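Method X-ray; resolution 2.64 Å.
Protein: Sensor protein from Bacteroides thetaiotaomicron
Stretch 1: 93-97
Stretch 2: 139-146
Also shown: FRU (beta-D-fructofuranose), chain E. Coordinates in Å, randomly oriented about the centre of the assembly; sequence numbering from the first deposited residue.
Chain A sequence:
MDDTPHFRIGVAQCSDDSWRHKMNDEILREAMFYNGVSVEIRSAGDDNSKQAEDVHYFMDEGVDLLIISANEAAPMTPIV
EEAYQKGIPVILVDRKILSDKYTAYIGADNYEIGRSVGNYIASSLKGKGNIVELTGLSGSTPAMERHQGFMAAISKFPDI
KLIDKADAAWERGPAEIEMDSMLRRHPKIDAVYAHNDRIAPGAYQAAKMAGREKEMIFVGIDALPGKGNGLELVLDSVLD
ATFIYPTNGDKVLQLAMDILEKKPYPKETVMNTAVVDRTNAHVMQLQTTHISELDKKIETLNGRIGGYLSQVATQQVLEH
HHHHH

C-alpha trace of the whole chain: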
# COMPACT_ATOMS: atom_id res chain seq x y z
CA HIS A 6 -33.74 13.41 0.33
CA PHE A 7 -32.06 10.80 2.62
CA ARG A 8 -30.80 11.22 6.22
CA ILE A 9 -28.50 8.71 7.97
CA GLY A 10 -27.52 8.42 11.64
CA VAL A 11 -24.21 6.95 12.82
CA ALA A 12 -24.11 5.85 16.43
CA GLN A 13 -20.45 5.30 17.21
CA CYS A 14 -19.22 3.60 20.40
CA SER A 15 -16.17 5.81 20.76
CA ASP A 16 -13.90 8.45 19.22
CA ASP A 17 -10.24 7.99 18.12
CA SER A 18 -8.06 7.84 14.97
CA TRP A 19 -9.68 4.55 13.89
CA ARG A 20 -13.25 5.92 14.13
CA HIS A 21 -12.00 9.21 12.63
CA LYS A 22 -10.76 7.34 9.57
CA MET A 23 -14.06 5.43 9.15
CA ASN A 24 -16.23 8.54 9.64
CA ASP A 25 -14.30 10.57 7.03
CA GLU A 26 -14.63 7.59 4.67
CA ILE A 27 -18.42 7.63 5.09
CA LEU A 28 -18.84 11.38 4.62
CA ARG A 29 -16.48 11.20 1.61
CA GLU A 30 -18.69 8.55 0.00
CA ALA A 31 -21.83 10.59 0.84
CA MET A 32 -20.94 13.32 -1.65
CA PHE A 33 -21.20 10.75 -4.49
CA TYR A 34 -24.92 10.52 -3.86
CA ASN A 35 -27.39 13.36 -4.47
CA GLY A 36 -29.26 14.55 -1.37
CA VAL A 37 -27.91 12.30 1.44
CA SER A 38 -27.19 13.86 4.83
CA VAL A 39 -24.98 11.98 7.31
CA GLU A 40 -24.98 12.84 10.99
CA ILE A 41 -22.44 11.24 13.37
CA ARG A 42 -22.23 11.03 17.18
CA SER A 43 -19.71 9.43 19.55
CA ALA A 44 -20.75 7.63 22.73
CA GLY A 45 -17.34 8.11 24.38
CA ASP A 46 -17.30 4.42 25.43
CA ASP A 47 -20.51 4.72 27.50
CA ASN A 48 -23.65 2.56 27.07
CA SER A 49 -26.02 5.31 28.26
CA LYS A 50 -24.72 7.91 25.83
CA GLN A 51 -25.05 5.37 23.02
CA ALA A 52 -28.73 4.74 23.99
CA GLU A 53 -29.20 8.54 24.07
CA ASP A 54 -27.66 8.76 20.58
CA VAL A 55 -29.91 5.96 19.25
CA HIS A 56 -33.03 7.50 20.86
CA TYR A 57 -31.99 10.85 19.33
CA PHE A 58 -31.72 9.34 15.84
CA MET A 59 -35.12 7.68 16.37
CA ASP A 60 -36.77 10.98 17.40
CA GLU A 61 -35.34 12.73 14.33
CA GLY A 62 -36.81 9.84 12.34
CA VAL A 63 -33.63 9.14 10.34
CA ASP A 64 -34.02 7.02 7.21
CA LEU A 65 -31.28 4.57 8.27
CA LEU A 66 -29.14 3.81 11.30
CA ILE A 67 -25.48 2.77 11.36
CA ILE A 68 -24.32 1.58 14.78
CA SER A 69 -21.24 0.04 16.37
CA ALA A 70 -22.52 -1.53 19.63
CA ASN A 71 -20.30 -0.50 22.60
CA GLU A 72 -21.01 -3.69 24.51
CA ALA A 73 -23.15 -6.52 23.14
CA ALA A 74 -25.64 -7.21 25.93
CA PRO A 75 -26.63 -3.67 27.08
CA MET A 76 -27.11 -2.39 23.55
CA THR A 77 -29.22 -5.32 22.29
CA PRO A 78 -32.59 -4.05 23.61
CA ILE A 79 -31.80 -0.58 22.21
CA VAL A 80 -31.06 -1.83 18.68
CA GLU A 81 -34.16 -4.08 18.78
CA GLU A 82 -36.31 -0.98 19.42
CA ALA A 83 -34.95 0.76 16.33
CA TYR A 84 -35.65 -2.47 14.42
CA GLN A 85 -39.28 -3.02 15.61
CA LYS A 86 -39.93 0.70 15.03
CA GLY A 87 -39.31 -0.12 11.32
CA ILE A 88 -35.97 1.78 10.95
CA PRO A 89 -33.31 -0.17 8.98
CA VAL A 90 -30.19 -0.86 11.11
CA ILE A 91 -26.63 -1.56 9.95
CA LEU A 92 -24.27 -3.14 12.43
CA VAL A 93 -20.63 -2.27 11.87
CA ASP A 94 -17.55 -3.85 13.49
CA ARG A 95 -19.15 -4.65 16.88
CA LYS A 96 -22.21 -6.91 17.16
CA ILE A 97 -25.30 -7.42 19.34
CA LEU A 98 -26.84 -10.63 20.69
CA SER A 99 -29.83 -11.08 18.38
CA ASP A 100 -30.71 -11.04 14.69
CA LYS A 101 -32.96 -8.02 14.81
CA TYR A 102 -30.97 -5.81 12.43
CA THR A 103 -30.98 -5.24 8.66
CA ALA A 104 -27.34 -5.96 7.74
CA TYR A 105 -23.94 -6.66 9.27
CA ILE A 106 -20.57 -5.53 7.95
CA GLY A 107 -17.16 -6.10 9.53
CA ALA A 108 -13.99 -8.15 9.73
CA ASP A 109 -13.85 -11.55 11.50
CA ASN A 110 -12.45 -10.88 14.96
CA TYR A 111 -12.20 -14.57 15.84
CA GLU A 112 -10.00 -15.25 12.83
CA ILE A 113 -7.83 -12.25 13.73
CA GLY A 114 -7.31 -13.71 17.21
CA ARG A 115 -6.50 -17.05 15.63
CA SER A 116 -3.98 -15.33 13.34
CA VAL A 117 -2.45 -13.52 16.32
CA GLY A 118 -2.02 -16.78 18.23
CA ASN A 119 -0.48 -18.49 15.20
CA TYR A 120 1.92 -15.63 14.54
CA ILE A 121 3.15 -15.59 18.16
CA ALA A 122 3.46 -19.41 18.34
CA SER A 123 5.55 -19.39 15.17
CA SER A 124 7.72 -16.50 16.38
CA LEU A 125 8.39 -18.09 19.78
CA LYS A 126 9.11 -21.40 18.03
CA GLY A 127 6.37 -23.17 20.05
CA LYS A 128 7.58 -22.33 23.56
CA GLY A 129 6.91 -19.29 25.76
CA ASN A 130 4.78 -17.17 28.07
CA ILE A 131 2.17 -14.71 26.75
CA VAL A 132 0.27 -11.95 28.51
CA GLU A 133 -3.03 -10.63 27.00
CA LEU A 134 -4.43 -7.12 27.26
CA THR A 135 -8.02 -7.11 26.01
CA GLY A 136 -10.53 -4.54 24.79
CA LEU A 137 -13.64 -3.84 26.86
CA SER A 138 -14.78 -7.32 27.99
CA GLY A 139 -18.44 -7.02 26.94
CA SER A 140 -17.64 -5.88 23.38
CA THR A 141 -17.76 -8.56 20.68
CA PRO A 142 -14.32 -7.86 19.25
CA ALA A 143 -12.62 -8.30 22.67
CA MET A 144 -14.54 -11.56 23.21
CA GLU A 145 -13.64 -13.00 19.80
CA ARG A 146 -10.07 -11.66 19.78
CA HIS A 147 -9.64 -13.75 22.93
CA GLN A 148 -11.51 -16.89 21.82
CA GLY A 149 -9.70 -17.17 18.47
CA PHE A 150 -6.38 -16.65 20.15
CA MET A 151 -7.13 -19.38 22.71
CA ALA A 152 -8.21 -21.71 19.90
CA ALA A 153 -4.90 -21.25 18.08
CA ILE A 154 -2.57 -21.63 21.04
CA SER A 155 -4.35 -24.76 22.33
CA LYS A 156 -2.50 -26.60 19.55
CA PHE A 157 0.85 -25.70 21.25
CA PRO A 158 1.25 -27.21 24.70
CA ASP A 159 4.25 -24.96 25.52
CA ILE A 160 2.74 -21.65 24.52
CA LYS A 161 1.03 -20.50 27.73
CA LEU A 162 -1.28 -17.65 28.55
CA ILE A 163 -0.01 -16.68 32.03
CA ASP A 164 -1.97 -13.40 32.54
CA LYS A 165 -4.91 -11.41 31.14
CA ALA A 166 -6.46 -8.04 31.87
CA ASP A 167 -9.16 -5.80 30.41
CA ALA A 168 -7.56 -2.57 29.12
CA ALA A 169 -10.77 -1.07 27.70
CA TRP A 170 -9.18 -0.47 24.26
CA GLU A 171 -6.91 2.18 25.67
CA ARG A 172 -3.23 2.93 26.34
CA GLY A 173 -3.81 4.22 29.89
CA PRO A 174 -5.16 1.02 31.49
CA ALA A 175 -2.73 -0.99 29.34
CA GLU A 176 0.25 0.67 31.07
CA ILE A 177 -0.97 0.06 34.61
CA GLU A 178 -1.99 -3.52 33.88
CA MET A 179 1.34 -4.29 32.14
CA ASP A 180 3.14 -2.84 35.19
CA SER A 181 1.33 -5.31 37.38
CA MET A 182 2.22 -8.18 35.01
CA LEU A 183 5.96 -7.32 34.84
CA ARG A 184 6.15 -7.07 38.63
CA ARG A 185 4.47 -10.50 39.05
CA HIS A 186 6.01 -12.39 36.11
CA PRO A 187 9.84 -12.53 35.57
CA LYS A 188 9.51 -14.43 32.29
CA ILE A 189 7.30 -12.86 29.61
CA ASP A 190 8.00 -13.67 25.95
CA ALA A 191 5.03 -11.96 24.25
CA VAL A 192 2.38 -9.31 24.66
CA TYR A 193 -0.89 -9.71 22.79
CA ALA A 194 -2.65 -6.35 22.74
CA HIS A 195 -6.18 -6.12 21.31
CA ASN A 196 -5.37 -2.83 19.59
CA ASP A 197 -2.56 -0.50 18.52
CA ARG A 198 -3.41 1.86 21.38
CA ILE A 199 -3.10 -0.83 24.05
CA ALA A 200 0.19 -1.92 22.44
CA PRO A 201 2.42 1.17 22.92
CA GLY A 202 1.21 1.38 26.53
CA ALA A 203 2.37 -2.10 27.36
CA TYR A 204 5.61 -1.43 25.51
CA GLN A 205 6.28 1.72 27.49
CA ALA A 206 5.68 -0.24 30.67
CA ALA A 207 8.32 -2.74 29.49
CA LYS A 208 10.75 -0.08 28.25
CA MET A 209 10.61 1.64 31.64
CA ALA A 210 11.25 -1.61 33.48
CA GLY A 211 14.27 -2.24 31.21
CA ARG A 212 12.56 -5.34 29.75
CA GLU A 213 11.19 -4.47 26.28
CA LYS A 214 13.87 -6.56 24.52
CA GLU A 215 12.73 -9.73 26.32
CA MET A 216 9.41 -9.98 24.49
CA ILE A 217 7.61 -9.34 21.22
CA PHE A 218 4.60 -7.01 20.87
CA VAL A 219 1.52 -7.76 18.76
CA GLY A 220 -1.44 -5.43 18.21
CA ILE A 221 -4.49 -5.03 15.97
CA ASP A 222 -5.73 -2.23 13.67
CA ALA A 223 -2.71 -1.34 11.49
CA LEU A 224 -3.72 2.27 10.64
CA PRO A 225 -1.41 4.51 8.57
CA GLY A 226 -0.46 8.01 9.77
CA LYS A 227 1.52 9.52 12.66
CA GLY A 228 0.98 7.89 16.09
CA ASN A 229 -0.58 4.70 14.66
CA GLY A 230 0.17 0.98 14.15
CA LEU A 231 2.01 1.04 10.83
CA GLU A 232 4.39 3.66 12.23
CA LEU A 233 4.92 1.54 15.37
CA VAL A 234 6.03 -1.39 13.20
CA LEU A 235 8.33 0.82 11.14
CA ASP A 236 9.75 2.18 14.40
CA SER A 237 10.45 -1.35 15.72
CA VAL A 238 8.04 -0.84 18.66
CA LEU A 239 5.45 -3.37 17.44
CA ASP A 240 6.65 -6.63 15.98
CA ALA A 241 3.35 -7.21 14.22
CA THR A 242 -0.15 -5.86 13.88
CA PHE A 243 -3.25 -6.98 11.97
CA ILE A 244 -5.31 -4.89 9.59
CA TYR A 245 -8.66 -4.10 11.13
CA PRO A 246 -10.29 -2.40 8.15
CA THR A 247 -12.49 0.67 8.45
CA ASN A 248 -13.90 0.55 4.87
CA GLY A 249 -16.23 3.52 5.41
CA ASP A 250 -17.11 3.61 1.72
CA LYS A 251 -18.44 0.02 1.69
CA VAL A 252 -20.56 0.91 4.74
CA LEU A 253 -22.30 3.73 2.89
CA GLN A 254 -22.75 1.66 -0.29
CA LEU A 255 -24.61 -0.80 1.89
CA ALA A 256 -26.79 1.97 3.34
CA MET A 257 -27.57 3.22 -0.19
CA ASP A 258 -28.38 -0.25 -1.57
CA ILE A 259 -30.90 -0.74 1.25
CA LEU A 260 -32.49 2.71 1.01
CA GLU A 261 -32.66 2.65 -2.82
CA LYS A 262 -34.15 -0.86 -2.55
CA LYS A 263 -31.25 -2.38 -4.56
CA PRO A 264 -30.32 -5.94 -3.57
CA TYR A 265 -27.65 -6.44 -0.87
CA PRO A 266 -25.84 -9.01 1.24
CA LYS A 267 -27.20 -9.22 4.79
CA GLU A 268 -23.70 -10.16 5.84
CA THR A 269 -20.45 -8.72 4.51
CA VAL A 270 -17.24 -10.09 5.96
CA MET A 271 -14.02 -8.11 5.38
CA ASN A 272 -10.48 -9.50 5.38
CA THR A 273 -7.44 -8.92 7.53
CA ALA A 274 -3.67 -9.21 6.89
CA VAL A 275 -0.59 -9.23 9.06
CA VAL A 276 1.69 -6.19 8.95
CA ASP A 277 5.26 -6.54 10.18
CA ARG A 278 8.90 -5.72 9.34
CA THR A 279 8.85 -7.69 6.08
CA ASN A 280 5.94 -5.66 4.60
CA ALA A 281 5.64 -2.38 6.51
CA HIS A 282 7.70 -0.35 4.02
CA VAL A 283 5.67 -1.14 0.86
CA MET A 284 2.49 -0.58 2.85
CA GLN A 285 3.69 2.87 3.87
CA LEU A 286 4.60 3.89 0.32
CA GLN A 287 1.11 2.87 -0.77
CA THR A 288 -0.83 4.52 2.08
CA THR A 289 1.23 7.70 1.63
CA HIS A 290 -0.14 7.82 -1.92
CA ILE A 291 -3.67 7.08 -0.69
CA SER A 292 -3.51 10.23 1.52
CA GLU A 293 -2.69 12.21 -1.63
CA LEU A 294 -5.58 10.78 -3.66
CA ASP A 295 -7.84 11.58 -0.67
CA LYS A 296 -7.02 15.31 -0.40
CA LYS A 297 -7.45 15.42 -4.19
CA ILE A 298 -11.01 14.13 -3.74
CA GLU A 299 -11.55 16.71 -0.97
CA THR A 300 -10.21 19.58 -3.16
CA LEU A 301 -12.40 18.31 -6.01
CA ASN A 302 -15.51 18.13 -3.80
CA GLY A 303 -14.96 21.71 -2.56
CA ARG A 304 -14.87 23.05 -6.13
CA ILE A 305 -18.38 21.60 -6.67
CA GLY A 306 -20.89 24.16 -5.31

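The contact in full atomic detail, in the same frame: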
# COMPACT_ATOMS: atom_id res chain seq x y z
N VAL A 93 -22.02 -2.30 12.30
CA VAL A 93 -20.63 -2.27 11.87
C VAL A 93 -19.69 -2.72 12.99
O VAL A 93 -19.85 -2.29 14.14
CB VAL A 93 -20.18 -0.87 11.40
CG1 VAL A 93 -18.79 -0.95 10.80
CG2 VAL A 93 -21.11 -0.35 10.35
N ASP A 94 -18.71 -3.56 12.63
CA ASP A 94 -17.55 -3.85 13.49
C ASP A 94 -17.93 -4.60 14.79
O ASP A 94 -17.58 -5.76 14.94
CB ASP A 94 -16.72 -2.55 13.72
CG ASP A 94 -16.07 -2.48 15.08
OD1 ASP A 94 -15.31 -3.40 15.46
OD2 ASP A 94 -16.28 -1.47 15.79
N ARG A 95 -18.66 -3.96 15.69
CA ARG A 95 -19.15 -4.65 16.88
C ARG A 95 -20.56 -5.16 16.65
O ARG A 95 -21.29 -4.62 15.83
CB ARG A 95 -19.10 -3.73 18.08
CG ARG A 95 -17.77 -3.11 18.25
CD ARG A 95 -17.55 -2.59 19.64
NE ARG A 95 -16.25 -1.93 19.69
CZ ARG A 95 -15.82 -1.19 20.70
NH1 ARG A 95 -16.57 -0.99 21.79
NH2 ARG A 95 -14.63 -0.64 20.62
N LYS A 96 -20.93 -6.23 17.36
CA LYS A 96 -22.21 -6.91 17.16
C LYS A 96 -23.12 -6.79 18.39
O LYS A 96 -22.70 -6.34 19.46
CB LYS A 96 -21.99 -8.42 16.92
CG LYS A 96 -21.28 -8.86 15.65
CD LYS A 96 -20.81 -10.30 15.89
CE LYS A 96 -20.11 -10.92 14.71
NZ LYS A 96 -19.41 -12.19 15.11
N ILE A 97 -24.37 -7.24 18.23
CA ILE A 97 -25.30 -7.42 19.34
C ILE A 97 -25.60 -8.91 19.50
O ILE A 97 -24.96 -9.75 18.86
CB ILE A 97 -26.60 -6.60 19.17
CG1 ILE A 97 -27.31 -6.95 17.86
CG2 ILE A 97 -26.30 -5.11 19.25
CD1 ILE A 97 -28.72 -6.42 17.75
N GLY A 139 -17.11 -6.80 27.50
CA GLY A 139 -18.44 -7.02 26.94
C GLY A 139 -18.61 -6.66 25.47
O GLY A 139 -19.71 -6.81 24.94
N SER A 140 -17.55 -6.19 24.81
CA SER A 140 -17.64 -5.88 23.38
C SER A 140 -17.33 -7.14 22.58
O SER A 140 -16.51 -7.95 23.01
CB SER A 140 -16.69 -4.73 22.99
OG SER A 140 -15.33 -5.06 23.24
N THR A 141 -17.96 -7.31 21.42
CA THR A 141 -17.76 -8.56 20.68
C THR A 141 -16.35 -8.72 20.07
O THR A 141 -15.88 -9.86 19.95
CB THR A 141 -18.89 -8.89 19.64
OG1 THR A 141 -18.89 -7.94 18.56
CG2 THR A 141 -20.26 -8.94 20.31
N PRO A 142 -15.68 -7.60 19.71
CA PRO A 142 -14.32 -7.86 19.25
C PRO A 142 -13.40 -8.36 20.37
O PRO A 142 -12.66 -9.30 20.14
CB PRO A 142 -13.88 -6.52 18.66
CG PRO A 142 -15.16 -5.85 18.29
CD PRO A 142 -16.11 -6.23 19.37
N ALA A 143 -13.46 -7.79 21.57
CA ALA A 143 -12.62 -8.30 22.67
C ALA A 143 -12.88 -9.79 22.96
O ALA A 143 -11.94 -10.56 23.17
CB ALA A 143 -12.80 -7.48 23.94
N MET A 144 -14.15 -10.18 22.99
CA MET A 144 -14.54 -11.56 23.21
C MET A 144 -13.88 -12.48 22.18
O MET A 144 -13.18 -13.43 22.54
CB MET A 144 -16.07 -11.72 23.09
CG MET A 144 -16.87 -11.25 24.30
SD MET A 144 -18.66 -11.13 23.94
CE MET A 144 -19.14 -10.29 25.45
N GLU A 145 -14.12 -12.18 20.90
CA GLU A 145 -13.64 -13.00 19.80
C GLU A 145 -12.12 -12.94 19.68
O GLU A 145 -11.47 -13.99 19.57
CB GLU A 145 -14.34 -12.63 18.50
CG GLU A 145 -15.77 -13.11 18.46
CD GLU A 145 -16.63 -12.42 17.41
OE1 GLU A 145 -16.11 -12.03 16.33
OE2 GLU A 145 -17.85 -12.26 17.68
N ARG A 146 -11.53 -11.75 19.74
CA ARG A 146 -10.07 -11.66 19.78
C ARG A 146 -9.45 -12.59 20.83
O ARG A 146 -8.35 -13.10 20.63
CB ARG A 146 -9.59 -10.22 19.94
CG ARG A 146 -9.64 -9.46 18.62
CD ARG A 146 -9.63 -7.95 18.80
NE ARG A 146 -10.13 -7.29 17.61
CZ ARG A 146 -10.01 -5.99 17.34
NH1 ARG A 146 -9.39 -5.17 18.18
NH2 ARG A 146 -10.56 -5.50 16.22
C1 FRU E . -11.68 1.76 17.56
C2 FRU E . -11.30 0.47 18.26
C3 FRU E . -10.15 -0.25 17.55
C4 FRU E . -10.56 -1.71 17.69
C5 FRU E . -12.06 -1.61 17.49
C6 FRU E . -12.88 -2.76 18.07
O1 FRU E . -12.48 2.56 18.42
O2 FRU E . -10.99 0.77 19.62
O3 FRU E . -8.87 0.05 18.11
O4 FRU E . -9.91 -2.56 16.73
O5 FRU E . -12.41 -0.42 18.20
O6 FRU E . -14.26 -2.61 17.71
O HOH W 1 -17.57 -8.32 16.36
O HOH W 2 -20.31 -5.40 20.95
O HOH W 3 -16.58 -10.22 14.67

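Where an irregular segment meets the first turn of a helix, unpaired backbone groups can find partners in side chains and waters, and the contact between 93-97 and 139-146 of this sensor protein is a compact example. The two backbones come nearest, by CA atoms, at R95 and T141, 5.6 Å apart. S140 occupies the N-cap position, and the helix beginning at T141 closes its first turns with M144 N to S140 O (3.2 Å) and E145 N to T141 O (3.1 Å). T141 N, too early in the helix for such a partner, donates instead to water 2 (3.1 Å from T141 N), which in turn donates to K96 O (3.0 Å from the water oxygen).

T141 points toward the loop, and its hydroxyl does the central work. K96 N donates to T141 OG1 at 2.9 Å, with an N-H...O angle of 147°. Water 1 lies 2.6 Å from T141 OG1 and donates to D94 O across 2.9 Å, so one hydroxyl serves two parts of the loop backbone. A turn further on, the extended K96 side chain reaches E145, where NZ and OE2 form a salt bridge of 3.0 Å. The other carboxylate oxygen, E145 OE1, accepts from water 3 at 2.5 Å; K96 NZ reaches that water only weakly, at 3.5 Å.

Packing supports this network: R95 CG rests 3.7 Å from P142 CD, and D94 OD1 lies 3.7 Å from P142 CG. S140 OG sits over one face of the R95 guanidinium, while fructose O6 lies at its edge. That hydroxyl accepts from R95 NE (2.9 Å from O6) and donates to D94 OD1 (2.6 Å from O6). R95 NH2 donates to fructose O5 at 3.3 Å, and R95 NH1 is satisfied elsewhere in the structure. R146 NH1 and NH2 both donate to fructose O4, at 3.0 and 3.1 Å, so the ligand also joins the two stretches.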